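Local coordinates for protein SSD1 (Saccharomyces cerevisiae S288C, PDB 7AM1), which binds regulatory elements in mRNA untranslated regions and represses translation, as a pseudonuclease of the RNase II family that has no nuclease activity of its own, at residues F660-P663 with A668-V671; H673-A678 with T683-D688; L717-I722 with P902-R907; N723-G726 with Q731-T734. One frame throughout, in Å; residues are numbered along the deposited sequence.

Interaction 1: residues F660-P663 with A668-V671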
loop_
_atom_site.group_PDB
_atom_site.type_symbol
_atom_site.label_atom_id
_atom_site.label_comp_id
_atom_site.label_asym_id
_atom_site.label_seq_id
_atom_site.Cartn_x
_atom_site.Cartn_y
_atom_site.Cartn_z
ATOM N N PHE A 660 7.396 9.730 -15.027
ATOM C CA PHE A 660 7.834 9.692 -16.415
ATOM C C PHE A 660 8.418 8.345 -16.818
ATOM O O PHE A 660 8.385 8.021 -18.011
ATOM C CB PHE A 660 8.870 10.811 -16.645
ATOM C CG PHE A 660 9.744 10.641 -17.865
ATOM C CD1 PHE A 660 9.381 11.204 -19.080
ATOM C CD2 PHE A 660 10.961 9.980 -17.779
ATOM C CE1 PHE A 660 10.197 11.075 -20.197
ATOM C CE2 PHE A 660 11.782 9.847 -18.892
ATOM C CZ PHE A 660 11.399 10.397 -20.101
ATOM N N THR A 661 8.869 7.521 -15.865
ATOM C CA THR A 661 9.722 6.373 -16.146
ATOM C C THR A 661 8.975 5.055 -16.351
ATOM O O THR A 661 9.631 4.026 -16.541
ATOM C CB THR A 661 10.744 6.180 -15.004
ATOM O OG1 THR A 661 10.083 6.281 -13.732
ATOM C CG2 THR A 661 11.874 7.217 -15.080
ATOM N N ALA A 662 7.641 5.038 -16.324
ATOM C CA ALA A 662 6.888 3.784 -16.417
ATOM C C ALA A 662 5.617 3.968 -17.241
ATOM O O ALA A 662 4.508 3.684 -16.779
ATOM C CB ALA A 662 6.568 3.250 -15.019
ATOM N N PRO A 663 5.753 4.403 -18.498
ATOM C CA PRO A 663 4.561 4.584 -19.347
ATOM C C PRO A 663 3.868 3.287 -19.740
ATOM O O PRO A 663 2.711 3.339 -20.177
ATOM C CB PRO A 663 5.122 5.306 -20.579
ATOM C CG PRO A 663 6.536 4.794 -20.666
ATOM C CD PRO A 663 6.994 4.726 -19.226
ATOM N N ALA A 668 -0.604 8.198 -16.177
ATOM C CA ALA A 668 -0.141 9.551 -15.893
ATOM C C ALA A 668 1.117 9.870 -16.692
ATOM O O ALA A 668 1.284 10.989 -17.192
ATOM C CB ALA A 668 0.122 9.718 -14.396
ATOM N N ASP A 669 2.008 8.883 -16.835
ATOM C CA ASP A 669 3.231 9.077 -17.602
ATOM C C ASP A 669 2.936 9.433 -19.052
ATOM O O ASP A 669 3.720 10.153 -19.683
ATOM C CB ASP A 669 4.098 7.817 -17.528
ATOM C CG ASP A 669 4.598 7.535 -16.119
ATOM O OD1 ASP A 669 3.764 7.540 -15.190
ATOM O OD2 ASP A 669 5.813 7.294 -15.937
ATOM N N HIS A 670 1.825 8.936 -19.606
ATOM C CA HIS A 670 1.453 9.311 -20.967
ATOM C C HIS A 670 1.236 10.813 -21.066
ATOM O O HIS A 670 1.738 11.465 -21.986
ATOM C CB HIS A 670 0.195 8.566 -21.409
ATOM C CG HIS A 670 0.409 7.106 -21.646
ATOM N ND1 HIS A 670 -0.141 6.439 -22.720
ATOM C CD2 HIS A 670 1.115 6.183 -20.950
ATOM C CE1 HIS A 670 0.216 5.168 -22.674
ATOM N NE2 HIS A 670 0.978 4.986 -21.611
ATOM N N VAL A 671 0.477 11.377 -20.124
ATOM C CA VAL A 671 0.263 12.820 -20.103
ATOM C C VAL A 671 1.596 13.544 -19.966
ATOM O O VAL A 671 1.877 14.512 -20.682
ATOM C CB VAL A 671 -0.703 13.201 -18.966
ATOM C CG1 VAL A 671 -0.945 14.698 -18.960
ATOM C CG2 VAL A 671 -2.022 12.439 -19.094
#
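Asp669 OD2 is gripped from two directions: Ala662 N donates a nearly straight hydrogen bond to it (2.9 Å, 166° at the hydrogen), and Arg666, in the turn joining 660-663 to 668-671, forms a salt bridge with it through NH2. The bond from Ala662 N comes in well above the carboxylate plane, tilted 42° out of it. Phe660 N and Thr661 N also crowd this oxygen, but at angles too poor for bonding; Phe660 N instead donates to Asn557 OD1 of helix 544-568. The loop thus curls its backbone around the end of the acid. Behind the carboxylate, Asp669 CB rests on Pro663 CA at 3.7 Å, and the proline CB lies 4.1 Å from His670 CD2.

One residue further on, the imidazole of His670 makes the second bond. Its NE2 donates to Pro663 O at 2.8 Å, and the oxygen sits at the ring edge, in the plane of the imidazole. With CG anti to the carbonyl carbon (chi1 -71°), the ring swings out so that NE2 faces the loop, and Tyr667 stacks on it. Replacing His670 by an alanine takes away the donor to Pro663 O and the ring on which Tyr667 stacks, and the loop would probably be less firmly tied to the helix.

The 660-663 loop and the start of helix 668-681 lie in the ribonuclease II family signature, kept here in a non-enzymatic member. A buried acid held by a backbone NH and a guanidinium, beside a carbonyl tied to an imidazole, implies a loop fixed by polar bonds at Ala662 N and Pro663 O.

Interaction 2: residues H673-A678 with T683-D688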
loop_
_atom_site.group_PDB
_atom_site.type_symbol
_atom_site.label_atom_id
_atom_site.label_comp_id
_atom_site.label_asym_id
_atom_site.label_seq_id
_atom_site.Cartn_x
_atom_site.Cartn_y
_atom_site.Cartn_z
ATOM N N HIS A 673 4.555 12.456 -20.782
ATOM C CA HIS A 673 5.334 12.315 -22.008
ATOM C C HIS A 673 4.869 13.298 -23.077
ATOM O O HIS A 673 5.691 13.925 -23.758
ATOM C CB HIS A 673 5.244 10.882 -22.527
ATOM C CG HIS A 673 6.137 9.922 -21.806
ATOM N ND1 HIS A 673 6.667 8.805 -22.413
ATOM C CD2 HIS A 673 6.583 9.906 -20.528
ATOM C CE1 HIS A 673 7.410 8.146 -21.541
ATOM N NE2 HIS A 673 7.373 8.791 -20.390
ATOM N N ARG A 674 3.553 13.452 -23.241
ATOM C CA ARG A 674 3.052 14.404 -24.224
ATOM C C ARG A 674 3.393 15.833 -23.829
ATOM O O ARG A 674 3.690 16.662 -24.697
ATOM C CB ARG A 674 1.545 14.224 -24.401
ATOM C CG ARG A 674 1.177 12.852 -24.954
ATOM C CD ARG A 674 -0.247 12.796 -25.489
ATOM N NE ARG A 674 -0.448 11.629 -26.349
ATOM C CZ ARG A 674 -0.966 10.468 -25.955
ATOM N NH1 ARG A 674 -1.357 10.289 -24.699
ATOM N NH2 ARG A 674 -1.094 9.477 -26.827
ATOM N N GLN A 675 3.393 16.131 -22.529
ATOM C CA GLN A 675 3.817 17.449 -22.073
ATOM C C GLN A 675 5.297 17.682 -22.350
ATOM O O GLN A 675 5.689 18.774 -22.778
ATOM C CB GLN A 675 3.514 17.603 -20.584
ATOM C CG GLN A 675 2.032 17.761 -20.298
ATOM C CD GLN A 675 1.730 18.117 -18.852
ATOM O OE1 GLN A 675 2.600 18.041 -17.986
ATOM N NE2 GLN A 675 0.482 18.497 -18.585
ATOM N N LEU A 676 6.135 16.668 -22.124
ATOM C CA LEU A 676 7.562 16.833 -22.373
ATOM C C LEU A 676 7.840 17.057 -23.855
ATOM O O LEU A 676 8.659 17.910 -24.216
ATOM C CB LEU A 676 8.335 15.616 -21.870
ATOM C CG LEU A 676 9.854 15.664 -22.093
ATOM C CD1 LEU A 676 10.467 16.852 -21.369
ATOM C CD2 LEU A 676 10.503 14.363 -21.660
ATOM N N LYS A 677 7.162 16.309 -24.727
ATOM C CA LYS A 677 7.381 16.479 -26.157
ATOM C C LYS A 677 7.014 17.885 -26.613
ATOM O O LYS A 677 7.722 18.479 -27.436
ATOM C CB LYS A 677 6.580 15.441 -26.935
ATOM C CG LYS A 677 7.053 14.020 -26.717
ATOM C CD LYS A 677 6.430 13.096 -27.734
ATOM C CE LYS A 677 6.617 11.656 -27.352
ATOM N NZ LYS A 677 5.808 10.773 -28.228
ATOM N N ALA A 678 5.911 18.436 -26.094
ATOM C CA ALA A 678 5.568 19.825 -26.387
ATOM C C ALA A 678 6.705 20.759 -25.991
ATOM O O ALA A 678 7.100 21.643 -26.761
ATOM C CB ALA A 678 4.276 20.217 -25.670
ATOM N N THR A 683 6.176 23.300 -29.090
ATOM C CA THR A 683 4.872 23.427 -29.719
ATOM C C THR A 683 3.842 23.890 -28.695
ATOM O O THR A 683 4.003 23.654 -27.492
ATOM C CB THR A 683 4.423 22.096 -30.309
ATOM O OG1 THR A 683 4.008 21.221 -29.255
ATOM C CG2 THR A 683 5.556 21.442 -31.068
ATOM N N PRO A 684 2.772 24.549 -29.135
ATOM C CA PRO A 684 1.778 25.040 -28.171
ATOM C C PRO A 684 1.074 23.880 -27.485
ATOM O O PRO A 684 0.604 22.944 -28.136
ATOM C CB PRO A 684 0.814 25.868 -29.028
ATOM C CG PRO A 684 1.001 25.389 -30.423
ATOM C CD PRO A 684 2.384 24.810 -30.535
ATOM N N TYR A 685 1.030 23.939 -26.158
ATOM C CA TYR A 685 0.328 22.957 -25.339
ATOM C C TYR A 685 -0.965 23.608 -24.860
ATOM O O TYR A 685 -0.932 24.524 -24.032
ATOM C CB TYR A 685 1.192 22.506 -24.168
ATOM C CG TYR A 685 0.569 21.374 -23.405
ATOM C CD1 TYR A 685 0.629 20.073 -23.883
ATOM C CD2 TYR A 685 -0.113 21.610 -22.221
ATOM C CE1 TYR A 685 0.046 19.037 -23.190
ATOM C CE2 TYR A 685 -0.697 20.583 -21.524
ATOM C CZ TYR A 685 -0.621 19.302 -22.014
ATOM O OH TYR A 685 -1.208 18.283 -21.307
ATOM N N THR A 686 -2.103 23.129 -25.374
ATOM C CA THR A 686 -3.378 23.824 -25.227
ATOM C C THR A 686 -4.424 23.003 -24.476
ATOM O O THR A 686 -5.625 23.168 -24.702
ATOM C CB THR A 686 -3.925 24.220 -26.601
ATOM O OG1 THR A 686 -3.980 23.062 -27.447
ATOM C CG2 THR A 686 -3.046 25.280 -27.250
ATOM N N GLU A 687 -3.993 22.121 -23.581
ATOM C CA GLU A 687 -4.941 21.348 -22.793
ATOM C C GLU A 687 -5.603 22.226 -21.738
ATOM O O GLU A 687 -4.969 23.104 -21.145
ATOM C CB GLU A 687 -4.247 20.162 -22.127
ATOM C CG GLU A 687 -3.686 19.154 -23.111
ATOM C CD GLU A 687 -4.764 18.521 -23.968
ATOM O OE1 GLU A 687 -5.861 18.253 -23.437
ATOM O OE2 GLU A 687 -4.520 18.308 -25.174
ATOM N N ASP A 688 -6.886 21.975 -21.502
ATOM C CA ASP A 688 -7.628 22.710 -20.489
ATOM C C ASP A 688 -7.130 22.316 -19.105
ATOM O O ASP A 688 -6.905 21.135 -18.824
ATOM C CB ASP A 688 -9.119 22.411 -20.628
ATOM C CG ASP A 688 -9.956 23.091 -19.565
ATOM O OD1 ASP A 688 -9.477 24.066 -18.949
ATOM O OD2 ASP A 688 -11.100 22.644 -19.342
#
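Tyr685 leans from the loop after helix 668-681 back onto the helix, and its side chain passes from Ala678 at the root to Gln675 at the tip. At the root, CB lies 4.1 Å from Ala678 CB, and ring atom CD1 touches the same methyl. Farther out, CE1 reaches Gln675 CG at 3.7 Å, and CZ comes to 3.5 Å from that same CG, so the glutamine methylene lies obliquely beside the phenol. At the tip, OH accepts a hydrogen bond from Gln675 NE2 (3.2 Å, 162° at the hydrogen), with the oxygen lying in the plane of the amide. Amide and ring planes stand almost perpendicular, 89° apart. The ring gets there because CG is anti to the backbone N (chi1 -173°), which extends it toward the helix.

The rotation of the Gln675 amide is fixed from its other end as well, since OE1 accepts from Leu573 N. Leu568 of helix 544-568 and Leu692 of helix 689-725 also touch the Tyr685 side chain. A phenylalanine in place of Tyr685 removes the hydroxyl and would probably leave Gln675 NE2 with little more than its weak bond to Leu571 O.

Nearer the helix end, Thr683 N donates to Ala678 O at 3.0 Å, while Thr683 OG1 lies 3.7 Å from Ala678 CB. The chain then runs on to Asp688, the N-cap of helix 689-725, whose OD1 accepts from Glu690 N. Together these features make a connection between two consecutive helices, its loop folded back on the first and the second capped by its aspartate.

Interaction 3: residues L717-I722 with P902-R907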
loop_
_atom_site.group_PDB
_atom_site.type_symbol
_atom_site.label_atom_id
_atom_site.label_comp_id
_atom_site.label_asym_id
_atom_site.label_seq_id
_atom_site.Cartn_x
_atom_site.Cartn_y
_atom_site.Cartn_z
ATOM N N LEU A 717 -2.441 -14.506 -0.442
ATOM C CA LEU A 717 -1.493 -15.597 -0.626
ATOM C C LEU A 717 -0.658 -15.835 0.623
ATOM O O LEU A 717 -0.289 -16.979 0.910
ATOM C CB LEU A 717 -0.589 -15.299 -1.816
ATOM C CG LEU A 717 0.392 -16.390 -2.240
ATOM C CD1 LEU A 717 -0.321 -17.716 -2.448
ATOM C CD2 LEU A 717 1.130 -15.959 -3.505
ATOM N N LEU A 718 -0.358 -14.775 1.378
ATOM C CA LEU A 718 0.401 -14.932 2.614
ATOM C C LEU A 718 -0.393 -15.711 3.655
ATOM O O LEU A 718 0.164 -16.551 4.370
ATOM C CB LEU A 718 0.792 -13.560 3.162
ATOM C CG LEU A 718 1.560 -13.597 4.482
ATOM C CD1 LEU A 718 2.849 -14.386 4.335
ATOM C CD2 LEU A 718 1.839 -12.188 4.972
ATOM N N CYS A 719 -1.694 -15.436 3.764
ATOM C CA CYS A 719 -2.526 -16.178 4.705
ATOM C C CYS A 719 -2.572 -17.654 4.339
ATOM O O CYS A 719 -2.493 -18.524 5.213
ATOM C CB CYS A 719 -3.934 -15.587 4.733
ATOM S SG CYS A 719 -4.046 -14.018 5.589
ATOM N N LYS A 720 -2.709 -17.955 3.048
ATOM C CA LYS A 720 -2.661 -19.338 2.588
ATOM C C LYS A 720 -1.326 -19.990 2.925
ATOM O O LYS A 720 -1.279 -21.167 3.309
ATOM C CB LYS A 720 -2.916 -19.364 1.085
ATOM C CG LYS A 720 -2.863 -20.726 0.439
ATOM C CD LYS A 720 -3.318 -20.605 -1.009
ATOM C CE LYS A 720 -2.613 -21.587 -1.924
ATOM N NZ LYS A 720 -2.239 -20.936 -3.212
ATOM N N THR A 721 -0.230 -19.238 2.786
ATOM C CA THR A 721 1.098 -19.769 3.074
ATOM C C THR A 721 1.279 -19.996 4.570
ATOM O O THR A 721 1.809 -21.032 4.992
ATOM C CB THR A 721 2.165 -18.806 2.540
ATOM O OG1 THR A 721 2.052 -18.679 1.114
ATOM C CG2 THR A 721 3.546 -19.304 2.875
ATOM N N ILE A 722 0.821 -19.048 5.386
ATOM C CA ILE A 722 0.911 -19.205 6.832
ATOM C C ILE A 722 0.166 -20.457 7.278
ATOM O O ILE A 722 0.620 -21.185 8.170
ATOM C CB ILE A 722 0.377 -17.943 7.533
ATOM C CG1 ILE A 722 1.393 -16.805 7.415
ATOM C CG2 ILE A 722 0.057 -18.244 8.988
ATOM C CD1 ILE A 722 0.838 -15.434 7.760
ATOM N N PRO A 902 -9.322 -13.749 4.497
ATOM C CA PRO A 902 -8.880 -14.339 5.763
ATOM C C PRO A 902 -8.388 -13.261 6.714
ATOM O O PRO A 902 -8.044 -12.146 6.317
ATOM C CB PRO A 902 -7.753 -15.286 5.343
ATOM C CG PRO A 902 -7.233 -14.697 4.060
ATOM C CD PRO A 902 -8.432 -14.107 3.376
ATOM N N CYS A 903 -8.346 -13.619 7.993
ATOM C CA CYS A 903 -7.990 -12.690 9.056
ATOM C C CYS A 903 -6.761 -13.218 9.778
ATOM O O CYS A 903 -6.812 -14.284 10.398
ATOM C CB CYS A 903 -9.155 -12.527 10.034
ATOM S SG CYS A 903 -10.672 -11.939 9.252
ATOM N N LEU A 904 -5.673 -12.460 9.727
ATOM C CA LEU A 904 -4.494 -12.793 10.507
ATOM C C LEU A 904 -4.742 -12.440 11.963
ATOM O O LEU A 904 -5.269 -11.369 12.274
ATOM C CB LEU A 904 -3.273 -12.040 9.990
ATOM C CG LEU A 904 -2.881 -12.347 8.550
ATOM C CD1 LEU A 904 -1.901 -11.290 8.026
ATOM C CD2 LEU A 904 -2.281 -13.747 8.470
ATOM N N THR A 905 -4.361 -13.347 12.855
ATOM C CA THR A 905 -4.524 -13.133 14.281
ATOM C C THR A 905 -3.265 -13.610 14.988
ATOM O O THR A 905 -2.594 -14.541 14.535
ATOM C CB THR A 905 -5.748 -13.876 14.848
ATOM O OG1 THR A 905 -5.600 -15.286 14.629
ATOM C CG2 THR A 905 -7.041 -13.397 14.194
ATOM N N VAL A 906 -2.961 -12.970 16.111
ATOM C CA VAL A 906 -1.778 -13.299 16.892
ATOM C C VAL A 906 -2.161 -13.434 18.357
ATOM O O VAL A 906 -3.077 -12.766 18.848
ATOM C CB VAL A 906 -0.662 -12.240 16.735
ATOM C CG1 VAL A 906 -0.076 -12.298 15.346
ATOM C CG2 VAL A 906 -1.196 -10.850 17.050
ATOM N N ARG A 907 -1.446 -14.317 19.051
ATOM C CA ARG A 907 -1.586 -14.516 20.484
ATOM C C ARG A 907 -0.208 -14.689 21.100
ATOM O O ARG A 907 0.689 -15.273 20.482
ATOM C CB ARG A 907 -2.460 -15.735 20.799
ATOM C CG ARG A 907 -3.882 -15.622 20.289
ATOM C CD ARG A 907 -4.560 -16.973 20.228
ATOM N NE ARG A 907 -5.983 -16.852 20.521
ATOM C CZ ARG A 907 -6.770 -17.865 20.871
ATOM N NH1 ARG A 907 -6.282 -19.099 20.980
ATOM N NH2 ARG A 907 -8.050 -17.637 21.126
#
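No aromatic ring or amide bridges Cys719 and Pro902; the ring at this contact is the puckered pyrrolidine of Pro902, which turns its CB and CG atoms toward the helix. Cys719 CB is pressed against Pro902 CG at 3.5 Å, closer than usual for two carbons, and Cys719 SG lies 3.6 Å from the same CG. The setting is a helix packed on a sheet: helix 689-725 lies against strand 903-908, one of the two outermost strands within this chain of an antiparallel five-stranded sheet. That sheet also contains strand 732-741 from the C-terminal region, which belongs by sequence to the OB clan.

Cys719 is the pivot of the contact. Its SG, anti to the carbonyl carbon (chi1 -74°), is turned toward the strand and reaches Leu904 as well as Pro902, while the side chain also touches Ala895 of strand 888-896. Ile722, one turn later, touches Leu893 of that neighbouring strand, so the helix spans two adjacent strands. Its chain is extended at the second torsion (chi2 166°), which carries CD1 out to Leu904. No hydrogen bond crosses between 717-722 and 902-907. The strand's backbone is served by other partners, Cys903 and Thr905 pairing with Glu896 and Arg894. The side chain of Leu904 also touches Lys757 of strand 755-760.

The side chains of Ile722 and Leu904 cross at about a right angle, and one methyl joins both helix residues to the strand: Leu904 CD2 stands 3.4 Å from Cys719 SG and 3.6 Å from Ile722 CD1.

Interaction 4: residues N723-G726 with Q731-T734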
loop_
_atom_site.group_PDB
_atom_site.type_symbol
_atom_site.label_atom_id
_atom_site.label_comp_id
_atom_site.label_asym_id
_atom_site.label_seq_id
_atom_site.Cartn_x
_atom_site.Cartn_y
_atom_site.Cartn_z
ATOM N N ASN A 723 -0.996 -20.723 6.682
ATOM C CA ASN A 723 -1.779 -21.880 7.102
ATOM C C ASN A 723 -1.211 -23.184 6.555
ATOM O O ASN A 723 -1.371 -24.241 7.177
ATOM C CB ASN A 723 -3.233 -21.725 6.665
ATOM C CG ASN A 723 -3.996 -20.743 7.530
ATOM O OD1 ASN A 723 -3.551 -20.378 8.618
ATOM N ND2 ASN A 723 -5.163 -20.327 7.059
ATOM N N ASP A 724 -0.571 -23.134 5.388
ATOM C CA ASP A 724 0.077 -24.322 4.848
ATOM C C ASP A 724 1.325 -24.667 5.648
ATOM O O ASP A 724 1.615 -25.845 5.877
ATOM C CB ASP A 724 0.409 -24.091 3.373
ATOM C CG ASP A 724 1.125 -25.267 2.732
ATOM O OD1 ASP A 724 2.270 -25.568 3.136
ATOM O OD2 ASP A 724 0.551 -25.875 1.803
ATOM N N MET A 725 2.063 -23.648 6.101
ATOM C CA MET A 725 3.217 -23.891 6.956
ATOM C C MET A 725 2.811 -24.523 8.279
ATOM O O MET A 725 3.589 -25.286 8.864
ATOM C CB MET A 725 3.962 -22.579 7.204
ATOM C CG MET A 725 4.685 -22.037 5.975
ATOM S SD MET A 725 5.279 -20.346 6.191
ATOM C CE MET A 725 6.552 -20.533 7.437
ATOM N N GLY A 726 1.610 -24.218 8.769
ATOM C CA GLY A 726 1.105 -24.861 9.968
ATOM C C GLY A 726 -0.038 -25.817 9.689
ATOM O O GLY A 726 -0.979 -25.918 10.482
ATOM N N GLN A 731 -1.386 -23.444 13.227
ATOM C CA GLN A 731 -0.811 -22.180 13.666
ATOM C C GLN A 731 0.707 -22.295 13.607
ATOM O O GLN A 731 1.264 -23.397 13.563
ATOM C CB GLN A 731 -1.259 -21.798 15.077
ATOM C CG GLN A 731 -0.629 -22.641 16.149
ATOM C CD GLN A 731 -1.589 -22.982 17.266
ATOM O OE1 GLN A 731 -1.707 -24.146 17.664
ATOM N NE2 GLN A 731 -2.278 -21.972 17.786
ATOM N N LEU A 732 1.363 -21.141 13.579
ATOM C CA LEU A 732 2.812 -21.050 13.623
ATOM C C LEU A 732 3.214 -20.383 14.931
ATOM O O LEU A 732 2.416 -19.707 15.584
ATOM C CB LEU A 732 3.374 -20.251 12.443
ATOM C CG LEU A 732 3.012 -20.738 11.043
ATOM C CD1 LEU A 732 3.570 -19.773 10.014
ATOM C CD2 LEU A 732 3.519 -22.150 10.796
ATOM N N LEU A 733 4.457 -20.624 15.328
ATOM C CA LEU A 733 5.053 -19.996 16.498
ATOM C C LEU A 733 6.335 -19.325 16.035
ATOM O O LEU A 733 7.196 -19.977 15.435
ATOM C CB LEU A 733 5.326 -21.027 17.596
ATOM C CG LEU A 733 5.906 -20.534 18.920
ATOM C CD1 LEU A 733 4.966 -19.549 19.588
ATOM C CD2 LEU A 733 6.212 -21.711 19.851
ATOM N N THR A 734 6.457 -18.025 16.280
ATOM C CA THR A 734 7.645 -17.310 15.850
ATOM C C THR A 734 7.949 -16.194 16.833
ATOM O O THR A 734 7.058 -15.691 17.522
ATOM C CB THR A 734 7.488 -16.725 14.439
ATOM O OG1 THR A 734 8.741 -16.174 14.009
ATOM C CG2 THR A 734 6.431 -15.637 14.414
#
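Apolar packing carries most of this contact, in which Met725, at the end of helix 689-725, meets Leu732, at the start of strand 732-741. Leu732 CD2 lies 3.6 Å from Met725 CB, and the other methyl, CD1, is 4.0 Å from Met725 CE. The thioether bends at its third torsion (chi3 67°), which brings CE back to the leucine, and the two side chains cross at about a right angle. Leu732 CG, anti to the carbonyl carbon (chi1 -57°), carries both methyls to the helix end.

Packing on the main chain comes next. Leu732 CD2 also touches the peptide linking Met725 to Gly726, 3.5 Å from Met725 C and equally near Gly726 N. Gly726 is the first residue to leave helical geometry. A beta carbon there would point at the second segment and stand only 2.7 Å from Gln731 O, a clash, so a side chain would not fit here without a shift of the backbone.

Polar bonding is left to partners beyond the two segments. Gln731 O accepts from Thr729 OG1 in the intervening loop, Asn723 ND2 donates to Ala895 O, and the Leu732 backbone pairs with Leu893 of strand 888-896.

With no hydrogen bond running between 723-726 and 731-734, the turn from helix into strand is held by close fit: a leucine wedged against a methionine and the bare backbone beside a glycine.

The four contacts fall into two touching pairs on opposite sides of the chain's centre. Interactions 1 and 2, with centres 14 Å apart, both use helix 668-681 and meet in a hydrogen bond between Phe660 O and His673 NE2. Interactions 3 and 4, with centres 9 Å apart, share helix 689-725 and reach the same antiparallel sheet. Interactions 1 and 2 follow each other along the chain, whereas interaction 4 is nested inside the loop closed by interaction 3. Between interactions 2 and 4 the centres are 55 Å apart. Helix 689-725, entered directly after interaction 2, covers that distance and so links the RNB region to the C-terminal sheet.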